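Side-chain contacts in 2,3-dihydroxybenzoate-AMP ligase (Mycobacterium smegmatis, PDB 5KEI), which belongs to the ANL superfamily of AMP-binding enzymes, with a large N-terminal AMP-binding part and a smaller C-terminal domain: residues Pro27-Ala30 with Glu31-Gln34; Leu51-Ala54 with Ala55-Trp58; Ala256-Phe259 with Pro260-Pro264; Gly265-Gly268 with Ala269-Val272; Ala420-Glu423 with Arg424-Pro428. All coordinates share one frame; numbering follows the deposited sequence.

Contact 1: residues Pro27-Ala30 with Glu31-Gln34; sequences PFPA and ERAQ
Pro29 O takes two backbone N-H groups at the start of helix 30-38. The bond from Ala33 N is 2.9 Å long and nearly straight, at 166°. The second bond, from Arg32 N, is weak. One residue on, Gln34 N donates to Ala30 O at 2.9 Å. Pro29 occupies the N-cap position, and its ring is touched by two side chains of the first turn. Arg32 lies alongside it and points the same way, with NH1 3.7 Å from Pro29 CD. Glu31 turns back instead. Its CG sits between the backbone N and the carbonyl carbon (chi1 69°), and a second bend at chi2 brings OE2 to 3.4 Å from Pro29 CB. The guanidinium of Arg32 reaches on to Phe28, where NH2 meets CE1 at the ring edge, 3.8 Å away. Seen from the guanidinium, Phe28 CD1 lies over one face, toward the rim. The two planes are 59° apart. Asn413 and Tyr36 accept hydrogen bonds from NH1 and NH2 of Arg32. Trp42 meets the Phe28 ring edge to face. NH1 and NH2 thus each have a neutral oxygen partner, while the flat group also packs on Phe28 and Pro29, tying the loop to the first turn.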
loop_
_atom_site.group_PDB
_atom_site.type_symbol
_atom_site.label_atom_id
_atom_site.label_comp_id
_atom_site.label_asym_id
_atom_site.label_seq_id
_atom_site.Cartn_x
_atom_site.Cartn_y
_atom_site.Cartn_z
ATOM N N PRO A 27 13.075 -9.751 -7.051
ATOM C CA PRO A 27 12.949 -9.006 -8.306
ATOM C C PRO A 27 11.906 -9.581 -9.241
ATOM O O PRO A 27 11.474 -10.707 -9.055
ATOM C CB PRO A 27 14.352 -9.121 -8.929
ATOM C CG PRO A 27 14.991 -10.299 -8.282
ATOM C CD PRO A 27 14.394 -10.398 -6.899
ATOM N N PHE A 28 11.500 -8.802 -10.239
ATOM C CA PHE A 28 10.712 -9.341 -11.338
ATOM C C PHE A 28 11.576 -10.305 -12.135
ATOM O O PHE A 28 12.736 -10.013 -12.409
ATOM C CB PHE A 28 10.203 -8.230 -12.250
ATOM C CG PHE A 28 9.062 -7.466 -11.683
ATOM C CD1 PHE A 28 7.765 -7.706 -12.121
ATOM C CD2 PHE A 28 9.277 -6.508 -10.695
ATOM C CE1 PHE A 28 6.707 -7.004 -11.599
ATOM C CE2 PHE A 28 8.217 -5.800 -10.162
ATOM C CZ PHE A 28 6.929 -6.046 -10.617
ATOM N N PRO A 29 11.016 -11.452 -12.514
ATOM C CA PRO A 29 11.772 -12.356 -13.387
ATOM C C PRO A 29 12.176 -11.668 -14.698
ATOM O O PRO A 29 11.389 -10.925 -15.281
ATOM C CB PRO A 29 10.788 -13.500 -13.645
ATOM C CG PRO A 29 9.786 -13.415 -12.498
ATOM C CD PRO A 29 9.662 -11.951 -12.217
ATOM N N ALA A 30 13.406 -11.920 -15.129
ATOM C CA ALA A 30 13.989 -11.332 -16.337
ATOM C C ALA A 30 13.068 -11.343 -17.567
ATOM O O ALA A 30 12.931 -10.325 -18.253
ATOM C CB ALA A 30 15.298 -12.044 -16.664
ATOM N N GLU A 31 12.429 -12.473 -17.846
ATOM C CA GLU A 31 11.627 -12.584 -19.061
ATOM C C GLU A 31 10.367 -11.713 -18.993
ATOM O O GLU A 31 9.931 -11.169 -20.012
ATOM C CB GLU A 31 11.258 -14.050 -19.343
ATOM C CG GLU A 31 10.262 -14.692 -18.359
ATOM C CD GLU A 31 10.899 -15.136 -17.031
ATOM O OE1 GLU A 31 12.119 -14.880 -16.832
ATOM O OE2 GLU A 31 10.176 -15.742 -16.190
ATOM N N ARG A 32 9.788 -11.569 -17.801
ATOM C CA ARG A 32 8.614 -10.710 -17.633
ATOM C C ARG A 32 9.063 -9.249 -17.704
ATOM O O ARG A 32 8.400 -8.418 -18.319
ATOM C CB ARG A 32 7.879 -10.996 -16.310
ATOM C CG ARG A 32 7.215 -12.382 -16.191
ATOM C CD ARG A 32 6.630 -12.566 -14.789
ATOM N NE ARG A 32 5.785 -11.421 -14.433
ATOM C CZ ARG A 32 5.509 -11.013 -13.192
ATOM N NH1 ARG A 32 5.990 -11.660 -12.135
ATOM N NH2 ARG A 32 4.730 -9.952 -13.009
ATOM N N ALA A 33 10.200 -8.947 -17.086
ATOM C CA ALA A 33 10.737 -7.593 -17.101
ATOM C C ALA A 33 10.959 -7.123 -18.538
ATOM O O ALA A 33 10.517 -6.032 -18.909
ATOM C CB ALA A 33 12.030 -7.525 -16.307
ATOM N N GLN A 34 11.611 -7.959 -19.350
ATOM C CA GLN A 34 11.848 -7.635 -20.762
ATOM C C GLN A 34 10.542 -7.396 -21.521
ATOM O O GLN A 34 10.431 -6.434 -22.294
ATOM C CB GLN A 34 12.656 -8.746 -21.434
ATOM C CG GLN A 34 13.037 -8.477 -22.894
ATOM C CD GLN A 34 13.597 -7.073 -23.143
ATOM O OE1 GLN A 34 14.372 -6.526 -22.340
ATOM N NE2 GLN A 34 13.189 -6.479 -24.265
#

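Contact 2: residues Leu51-Ala54 with Ala55-Trp58; sequences LRTA and ARTW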
loop_
_atom_site.group_PDB
_atom_site.type_symbol
_atom_site.label_atom_id
_atom_site.label_comp_id
_atom_site.label_asym_id
_atom_site.label_seq_id
_atom_site.Cartn_x
_atom_site.Cartn_y
_atom_site.Cartn_z
ATOM N N LEU A 51 9.356 14.358 -11.680
ATOM C CA LEU A 51 9.396 15.791 -11.357
ATOM C C LEU A 51 10.292 16.542 -12.327
ATOM O O LEU A 51 9.949 17.636 -12.789
ATOM C CB LEU A 51 9.888 16.025 -9.929
ATOM C CG LEU A 51 10.249 17.461 -9.505
ATOM C CD1 LEU A 51 9.130 18.480 -9.771
ATOM C CD2 LEU A 51 10.637 17.479 -8.031
ATOM N N ARG A 52 11.435 15.931 -12.626
ATOM C CA ARG A 52 12.436 16.500 -13.511
ATOM C C ARG A 52 11.840 16.779 -14.879
ATOM O O ARG A 52 11.966 17.887 -15.404
ATOM C CB ARG A 52 13.644 15.558 -13.638
ATOM C CG ARG A 52 14.843 16.159 -14.370
ATOM C CD ARG A 52 15.492 17.233 -13.540
ATOM N NE ARG A 52 16.261 16.669 -12.433
ATOM C CZ ARG A 52 16.664 17.364 -11.375
ATOM N NH1 ARG A 52 16.344 18.645 -11.262
ATOM N NH2 ARG A 52 17.375 16.774 -10.420
ATOM N N THR A 53 11.187 15.775 -15.447
ATOM C CA THR A 53 10.609 15.917 -16.780
ATOM C C THR A 53 9.470 16.930 -16.773
ATOM O O THR A 53 9.377 17.766 -17.670
ATOM C CB THR A 53 10.120 14.575 -17.317
ATOM O OG1 THR A 53 11.239 13.685 -17.427
ATOM C CG2 THR A 53 9.455 14.740 -18.692
ATOM N N ALA A 54 8.628 16.866 -15.745
ATOM C CA ALA A 54 7.571 17.847 -15.541
ATOM C C ALA A 54 8.118 19.273 -15.402
ATOM O O ALA A 54 7.538 20.225 -15.908
ATOM C CB ALA A 54 6.748 17.473 -14.307
ATOM N N ALA A 55 9.233 19.414 -14.700
ATOM C CA ALA A 55 9.870 20.711 -14.513
ATOM C C ALA A 55 10.444 21.284 -15.812
ATOM O O ALA A 55 10.483 22.504 -15.973
ATOM C CB ALA A 55 10.965 20.605 -13.463
ATOM N N ARG A 56 10.887 20.418 -16.728
ATOM C CA ARG A 56 11.369 20.859 -18.046
ATOM C C ARG A 56 10.223 21.216 -18.992
ATOM O O ARG A 56 10.370 22.062 -19.866
ATOM C CB ARG A 56 12.243 19.787 -18.721
ATOM C CG ARG A 56 13.554 19.403 -18.005
ATOM C CD ARG A 56 14.225 18.205 -18.713
ATOM N NE ARG A 56 14.503 17.093 -17.797
ATOM C CZ ARG A 56 14.748 15.840 -18.183
ATOM N NH1 ARG A 56 14.743 15.525 -19.474
ATOM N NH2 ARG A 56 14.977 14.893 -17.275
ATOM N N THR A 57 9.080 20.562 -18.822
ATOM C CA THR A 57 7.958 20.715 -19.746
ATOM C C THR A 57 7.017 21.844 -19.347
ATOM O O THR A 57 6.605 22.645 -20.179
ATOM C CB THR A 57 7.124 19.411 -19.849
ATOM O OG1 THR A 57 7.988 18.284 -20.050
ATOM C CG2 THR A 57 6.136 19.510 -21.004
ATOM N N TRP A 58 6.657 21.883 -18.070
ATOM C CA TRP A 58 5.712 22.871 -17.564
ATOM C C TRP A 58 6.323 23.640 -16.413
ATOM O O TRP A 58 5.783 23.609 -15.299
ATOM C CB TRP A 58 4.413 22.202 -17.117
ATOM C CG TRP A 58 3.812 21.360 -18.177
ATOM C CD1 TRP A 58 3.090 21.793 -19.247
ATOM C CD2 TRP A 58 3.881 19.932 -18.285
ATOM N NE1 TRP A 58 2.710 20.725 -20.024
ATOM C CE2 TRP A 58 3.174 19.573 -19.454
ATOM C CE3 TRP A 58 4.471 18.929 -17.513
ATOM C CZ2 TRP A 58 3.045 18.238 -19.869
ATOM C CZ3 TRP A 58 4.331 17.616 -17.915
ATOM C CH2 TRP A 58 3.627 17.280 -19.088
#
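Leu51 and Ala55 begin a run of i to i+4 bonds in the last two turns of helix 49-57. Ala55 N donates to Leu51 O at 2.7 Å, and Arg56 N to Arg52 O. The run closes with Trp58 N on Ala54 O, a 165° bond made by the first residue to leave helical geometry. Thr57 adds a side-chain bond: OG1 donates to Thr53 O at 2.8 Å, coming from above the carbonyl plane. Its hydroxyl is set beside its own backbone N (chi1 -48°), which turns it back along the helix. The weak backbone bond from Thr57 N reaches the same oxygen.

Among the charged side chains, Arg56 folds back beside Arg52. Its NH2 lies 3.2 Å from Arg52 CG, which is in plane at the guanidinium edge. Thr53 OG1, itself hydrogen-bonded to Ser49 O, stands over one face of that guanidinium, toward the rim. The charged end of Arg52 leads elsewhere, to salt bridges with Asp77 and Asp81 of helix 73-88.

Apolar packing is lighter. Trp58 turns its six-membered ring back toward Ala54. Thr57 CG2 sits over the centre of one face of the indole, and Ala54 CB is 4.2 Å from Trp58 CE3.

Contact 3: residues Ala256-Phe259 with Pro260-Pro264; sequences AHNF and PLACP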
loop_
_atom_site.group_PDB
_atom_site.type_symbol
_atom_site.label_atom_id
_atom_site.label_comp_id
_atom_site.label_asym_id
_atom_site.label_seq_id
_atom_site.Cartn_x
_atom_site.Cartn_y
_atom_site.Cartn_z
ATOM N N ALA A 256 0.584 9.526 1.793
ATOM C CA ALA A 256 1.570 8.449 1.655
ATOM C C ALA A 256 0.935 7.141 1.215
ATOM O O ALA A 256 1.638 6.191 0.863
ATOM C CB ALA A 256 2.333 8.239 2.951
ATOM N N HIS A 257 -0.388 7.086 1.246
ATOM C CA HIS A 257 -1.078 5.886 0.798
ATOM C C HIS A 257 -1.017 5.771 -0.728
ATOM O O HIS A 257 -1.156 6.772 -1.433
ATOM C CB HIS A 257 -2.533 5.888 1.262
ATOM C CG HIS A 257 -3.224 4.573 1.064
ATOM N ND1 HIS A 257 -3.696 4.155 -0.162
ATOM C CD2 HIS A 257 -3.506 3.574 1.935
ATOM C CE1 HIS A 257 -4.253 2.965 -0.037
ATOM N NE2 HIS A 257 -4.147 2.588 1.226
ATOM N N ASN A 258 -0.810 4.550 -1.219
ATOM C CA ASN A 258 -0.782 4.260 -2.644
ATOM C C ASN A 258 -1.869 5.001 -3.447
ATOM O O ASN A 258 -1.601 5.553 -4.519
ATOM C CB ASN A 258 -0.926 2.754 -2.858
ATOM C CG ASN A 258 -0.654 2.345 -4.287
ATOM O OD1 ASN A 258 0.186 2.945 -4.957
ATOM N ND2 ASN A 258 -1.347 1.318 -4.759
ATOM N N PHE A 259 -3.080 5.045 -2.901
ATOM C CA PHE A 259 -4.228 5.513 -3.664
ATOM C C PHE A 259 -4.086 7.007 -4.050
ATOM O O PHE A 259 -4.122 7.312 -5.236
ATOM C CB PHE A 259 -5.520 5.221 -2.878
ATOM C CG PHE A 259 -6.792 5.465 -3.649
ATOM C CD1 PHE A 259 -6.788 5.568 -5.034
ATOM C CD2 PHE A 259 -8.000 5.600 -2.974
ATOM C CE1 PHE A 259 -7.955 5.792 -5.744
ATOM C CE2 PHE A 259 -9.190 5.838 -3.678
ATOM C CZ PHE A 259 -9.162 5.925 -5.077
ATOM N N PRO A 260 -3.892 7.937 -3.076
ATOM C CA PRO A 260 -3.660 9.321 -3.544
ATOM C C PRO A 260 -2.209 9.623 -3.921
ATOM O O PRO A 260 -1.901 10.758 -4.312
ATOM C CB PRO A 260 -4.052 10.177 -2.340
ATOM C CG PRO A 260 -3.719 9.292 -1.150
ATOM C CD PRO A 260 -4.006 7.871 -1.596
ATOM N N LEU A 261 -1.318 8.648 -3.782
ATOM C CA LEU A 261 0.065 8.870 -4.170
ATOM C C LEU A 261 0.295 8.606 -5.675
ATOM O O LEU A 261 1.013 9.343 -6.340
ATOM C CB LEU A 261 0.989 7.996 -3.315
ATOM C CG LEU A 261 2.482 8.192 -3.527
ATOM C CD1 LEU A 261 2.855 9.654 -3.310
ATOM C CD2 LEU A 261 3.246 7.261 -2.578
ATOM N N ALA A 262 -0.319 7.558 -6.219
ATOM C CA ALA A 262 -0.032 7.177 -7.600
ATOM C C ALA A 262 -1.181 6.565 -8.390
ATOM O O ALA A 262 -0.954 6.014 -9.453
ATOM C CB ALA A 262 1.145 6.208 -7.607
ATOM N N CYS A 263 -2.415 6.672 -7.909
ATOM C CA CYS A 263 -3.518 5.984 -8.581
ATOM C C CYS A 263 -4.697 6.844 -9.046
ATOM O O CYS A 263 -5.835 6.520 -8.713
ATOM C CB CYS A 263 -4.048 4.892 -7.647
ATOM S SG CYS A 263 -2.768 3.694 -7.141
ATOM N N PRO A 264 -4.460 7.918 -9.834
ATOM C CA PRO A 264 -3.192 8.476 -10.330
ATOM C C PRO A 264 -2.499 9.362 -9.300
ATOM O O PRO A 264 -1.283 9.474 -9.347
ATOM C CB PRO A 264 -3.621 9.306 -11.553
ATOM C CG PRO A 264 -4.990 9.784 -11.209
ATOM C CD PRO A 264 -5.622 8.628 -10.411
#
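His257 O and Asn258 O open the short helix 258-262, with Leu261 N bonding weakly to both, and Ala262 N donating to Asn258 O at 2.9 Å. Cys263 N continues the series to Phe259 O at 3.2 Å. His257 is the N-cap. Its ND1 accepts from Phe259 N at 2.9 Å in a 172° bond that lies close to the imidazole plane. The ring gets there because CG is anti to the backbone N (chi1 -169°). Pro260 follows within the first turn, and its CD lies 3.8 Å from His257 CB, the two side chains crossing at about a right angle. Phe259 reaches forward to Cys263. Its CD1 is 3.8 Å from Cys263 CB, which sits in plane at the ring edge. Cys263 SG meets the amide of Asn258 and is 3.7 Å from ND2. Tyr230 OH is hydrogen-bonded to Asn258 OD1, which holds the amide in place. A cis peptide bond precedes Pro264. Helix 227-240 covers Leu261, Ala262 and Cys263, while Leu261 also rests on Phe108 and Leu112 of helix 107-117. Phe259 and Pro264 pack on Gln327 of strand 325-328, and Gln327 NE2 is hydrogen-bonded to Cys263 O.

Contact 4: residues Gly265-Gly268 with Ala269-Val272; sequences GLLG and AMTV
Gly268 O receives the hydroxyl of Thr271 near the end of helix 265-271. OG1 and this oxygen are 2.5 Å apart, so short that the exact distance is doubtful. The hydroxyl lies between the backbone N and the carbonyl carbon of its own residue (chi1 59°), and from there it turns back onto the preceding turn. Thr271 N adds a weak bond to the same oxygen. Its main acceptor is Leu267 O, at 2.9 Å. Earlier in the helix, Ala269 N donates to Gly265 O in a 160° bond, and Met270 N to Leu266 O at 2.9 Å.

The packing is apolar. Leu266 and Met270 lie side by side and point the same way. The thioether SD of Met270 lies against Leu266 CD1, 4.0 Å away, and more loosely near Leu267 CD2. Ala269 CB stays close to the backbone, 3.2 Å from Gly265 O. Outside the helix, Met270 meets Phe113 of helix 107-117, and Leu266 and Ala269 face Thr276 of strand 275-278. Thr271 touches Thr235 and Ala238 of helix 227-240. The hydroxyl of Thr271 thus probably finds its acceptor within its own helix, and the other side chains offer carbon and sulfur to their surroundings.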
loop_
_atom_site.group_PDB
_atom_site.type_symbol
_atom_site.label_atom_id
_atom_site.label_comp_id
_atom_site.label_asym_id
_atom_site.label_seq_id
_atom_site.Cartn_x
_atom_site.Cartn_y
_atom_site.Cartn_z
ATOM N N GLY A 265 -3.253 9.990 -8.404
ATOM C CA GLY A 265 -2.675 10.726 -7.292
ATOM C C GLY A 265 -1.734 11.854 -7.682
ATOM O O GLY A 265 -1.763 12.344 -8.815
ATOM N N LEU A 266 -0.915 12.271 -6.727
ATOM C CA LEU A 266 0.108 13.300 -6.919
ATOM C C LEU A 266 1.065 12.996 -8.077
ATOM O O LEU A 266 1.290 13.843 -8.937
ATOM C CB LEU A 266 0.905 13.486 -5.620
ATOM C CG LEU A 266 2.211 14.275 -5.778
ATOM C CD1 LEU A 266 1.961 15.758 -5.960
ATOM C CD2 LEU A 266 3.130 14.025 -4.610
ATOM N N LEU A 267 1.598 11.782 -8.124
ATOM C CA LEU A 267 2.548 11.401 -9.165
ATOM C C LEU A 267 1.953 11.352 -10.564
ATOM O O LEU A 267 2.558 11.849 -11.537
ATOM C CB LEU A 267 3.166 10.046 -8.817
ATOM C CG LEU A 267 4.017 10.169 -7.530
ATOM C CD1 LEU A 267 4.637 8.876 -7.119
ATOM C CD2 LEU A 267 5.116 11.211 -7.690
ATOM N N GLY A 268 0.782 10.741 -10.682
ATOM C CA GLY A 268 0.132 10.675 -11.972
ATOM C C GLY A 268 -0.177 12.090 -12.407
ATOM O O GLY A 268 0.081 12.455 -13.545
ATOM N N ALA A 269 -0.696 12.894 -11.483
ATOM C CA ALA A 269 -0.927 14.304 -11.755
ATOM C C ALA A 269 0.365 14.970 -12.260
ATOM O O ALA A 269 0.324 15.755 -13.199
ATOM C CB ALA A 269 -1.455 15.013 -10.509
ATOM N N MET A 270 1.514 14.630 -11.671
ATOM C CA MET A 270 2.764 15.269 -12.066
ATOM C C MET A 270 3.247 14.801 -13.440
ATOM O O MET A 270 3.981 15.516 -14.106
ATOM C CB MET A 270 3.852 15.032 -11.018
ATOM C CG MET A 270 3.760 15.946 -9.799
ATOM S SD MET A 270 5.013 15.547 -8.556
ATOM C CE MET A 270 6.486 16.181 -9.317
ATOM N N THR A 271 2.837 13.617 -13.875
ATOM C CA THR A 271 3.231 13.170 -15.202
ATOM C C THR A 271 2.561 13.968 -16.322
ATOM O O THR A 271 3.047 13.937 -17.459
ATOM C CB THR A 271 2.917 11.680 -15.438
ATOM O OG1 THR A 271 1.513 11.462 -15.280
ATOM C CG2 THR A 271 3.700 10.788 -14.479
ATOM N N VAL A 272 1.454 14.660 -16.028
ATOM C CA VAL A 272 0.782 15.485 -17.053
ATOM C C VAL A 272 0.856 16.994 -16.791
ATOM O O VAL A 272 0.185 17.779 -17.469
ATOM C CB VAL A 272 -0.731 15.138 -17.220
ATOM C CG1 VAL A 272 -0.938 13.711 -17.765
ATOM C CG2 VAL A 272 -1.504 15.405 -15.921
#

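Contact 5: residues Ala420-Glu423 with Arg424-Pro428; sequences AANE and RSFSP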
loop_
_atom_site.group_PDB
_atom_site.type_symbol
_atom_site.label_atom_id
_atom_site.label_comp_id
_atom_site.label_asym_id
_atom_site.label_seq_id
_atom_site.Cartn_x
_atom_site.Cartn_y
_atom_site.Cartn_z
ATOM N N ALA A 420 9.327 -15.489 5.445
ATOM C CA ALA A 420 8.217 -16.313 5.929
ATOM C C ALA A 420 6.880 -15.837 5.336
ATOM O O ALA A 420 6.079 -16.644 4.864
ATOM C CB ALA A 420 8.161 -16.312 7.453
ATOM N N ALA A 421 6.641 -14.529 5.343
ATOM C CA ALA A 421 5.412 -13.997 4.739
ATOM C C ALA A 421 5.338 -14.298 3.237
ATOM O O ALA A 421 4.257 -14.534 2.693
ATOM C CB ALA A 421 5.300 -12.510 4.985
ATOM N N ASN A 422 6.484 -14.317 2.564
ATOM C CA ASN A 422 6.485 -14.599 1.134
ATOM C C ASN A 422 6.126 -16.040 0.797
ATOM O O ASN A 422 5.333 -16.267 -0.110
ATOM C CB ASN A 422 7.828 -14.235 0.532
ATOM C CG ASN A 422 8.014 -12.751 0.452
ATOM O OD1 ASN A 422 7.027 -12.014 0.380
ATOM N ND2 ASN A 422 9.261 -12.289 0.468
ATOM N N GLU A 423 6.683 -17.006 1.527
ATOM C CA GLU A 423 6.277 -18.406 1.370
ATOM C C GLU A 423 4.775 -18.561 1.510
ATOM O O GLU A 423 4.149 -19.356 0.817
ATOM C CB GLU A 423 6.958 -19.301 2.399
ATOM C CG GLU A 423 8.452 -19.454 2.220
ATOM C CD GLU A 423 9.061 -20.411 3.243
ATOM O OE1 GLU A 423 8.277 -21.086 3.959
ATOM O OE2 GLU A 423 10.316 -20.481 3.319
ATOM N N ARG A 424 4.208 -17.768 2.404
ATOM C CA ARG A 424 2.804 -17.887 2.795
ATOM C C ARG A 424 1.841 -17.152 1.843
ATOM O O ARG A 424 0.742 -17.632 1.566
ATOM C CB ARG A 424 2.664 -17.368 4.236
ATOM C CG ARG A 424 1.283 -17.407 4.842
ATOM C CD ARG A 424 1.287 -16.796 6.246
ATOM N NE ARG A 424 -0.073 -16.491 6.720
ATOM C CZ ARG A 424 -0.880 -17.360 7.334
ATOM N NH1 ARG A 424 -0.482 -18.611 7.567
ATOM N NH2 ARG A 424 -2.093 -16.982 7.720
ATOM N N SER A 425 2.278 -16.013 1.308
ATOM C CA SER A 425 1.395 -15.086 0.600
ATOM C C SER A 425 1.395 -15.199 -0.933
ATOM O O SER A 425 0.601 -14.537 -1.601
ATOM C CB SER A 425 1.764 -13.648 0.979
ATOM O OG SER A 425 1.825 -13.471 2.386
ATOM N N PHE A 426 2.280 -16.020 -1.492
ATOM C CA PHE A 426 2.371 -16.141 -2.943
ATOM C C PHE A 426 2.229 -17.576 -3.462
ATOM O O PHE A 426 2.816 -18.512 -2.919
ATOM C CB PHE A 426 3.707 -15.556 -3.453
ATOM C CG PHE A 426 3.852 -14.072 -3.229
ATOM C CD1 PHE A 426 4.387 -13.585 -2.051
ATOM C CD2 PHE A 426 3.456 -13.172 -4.190
ATOM C CE1 PHE A 426 4.511 -12.216 -1.838
ATOM C CE2 PHE A 426 3.577 -11.803 -3.980
ATOM C CZ PHE A 426 4.100 -11.327 -2.806
ATOM N N SER A 427 1.422 -17.707 -4.512
ATOM C CA SER A 427 1.432 -18.808 -5.478
ATOM C C SER A 427 2.842 -19.319 -5.857
ATOM O O SER A 427 3.811 -18.559 -5.858
ATOM C CB SER A 427 0.676 -18.320 -6.734
ATOM O OG SER A 427 0.873 -19.120 -7.878
ATOM N N PRO A 428 2.971 -20.619 -6.179
ATOM C CA PRO A 428 4.276 -21.101 -6.663
ATOM C C PRO A 428 4.657 -20.469 -8.008
ATOM O O PRO A 428 5.841 -20.295 -8.288
ATOM C CB PRO A 428 4.067 -22.616 -6.808
ATOM C CG PRO A 428 2.892 -22.934 -5.927
ATOM C CD PRO A 428 2.008 -21.719 -5.982
#
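Arg424 donates its backbone N to Ala420 O at 3.3 Å, in the last turn of helix 419-425. Its CB lies 3.5 Å from the same oxygen. Beyond CB the chain is extended and leads away from the preceding turn, with CG anti to the backbone N. Its NH2 makes a salt bridge with Glu473 of helix 469-477.

Ser425 comes next and grips Ala421 O twice. Its OG donates at 2.7 Å, and its N at 2.8 Å. The hydroxyl arrives tilted 31° from the carbonyl plane. Its OG stands beside its own backbone N (chi1 -51°), which brings the hydroxyl to the oxygen the backbone N already uses. The helix end is thereby held by a side chain as well as by the backbone.

Phe426 is the first residue to leave helical geometry, and its N bonds only weakly to Asn422 O. The ring lies alongside the Asn422 side chain and points the same way. CE1 is 3.4 Å from Asn422 OD1, and the amide and ring planes are 64° apart. Asn422 OD1 accepts its hydrogen bond from Tyr415 N.

Further out, Glu423 OE1 bonds to Trp483 NE1, at the start of strand 482-492. Through Glu423 and Arg424 the helix thus reaches the C-terminal domain. Phe426 rests on Leu412 in a loop, and the backbone of Ser425 bonds to Arg433 of strand 432-440.

How the contacts relate
Contacts 2, 3 and 4 form a connected series, while contacts 1 and 5 stand apart. Contact 3 runs directly into contact 4, their centres 10 Å apart. Pro260 O lies 3.0 Å from Leu266 N, a probable hydrogen bond, and a second probable bond links Leu261 O to Leu267 N. Contact 4 then packs on contact 2: Ala54 CB is 3.4 Å from Met270 O, and the Trp58 ring reaches Thr271 and Val272. The centres of contacts 1 and 5 are about 19 Å apart, without touching. Contact 5 lies across the chain's centre from contacts 2 and 4, its centre about 40 Å from that of contact 2.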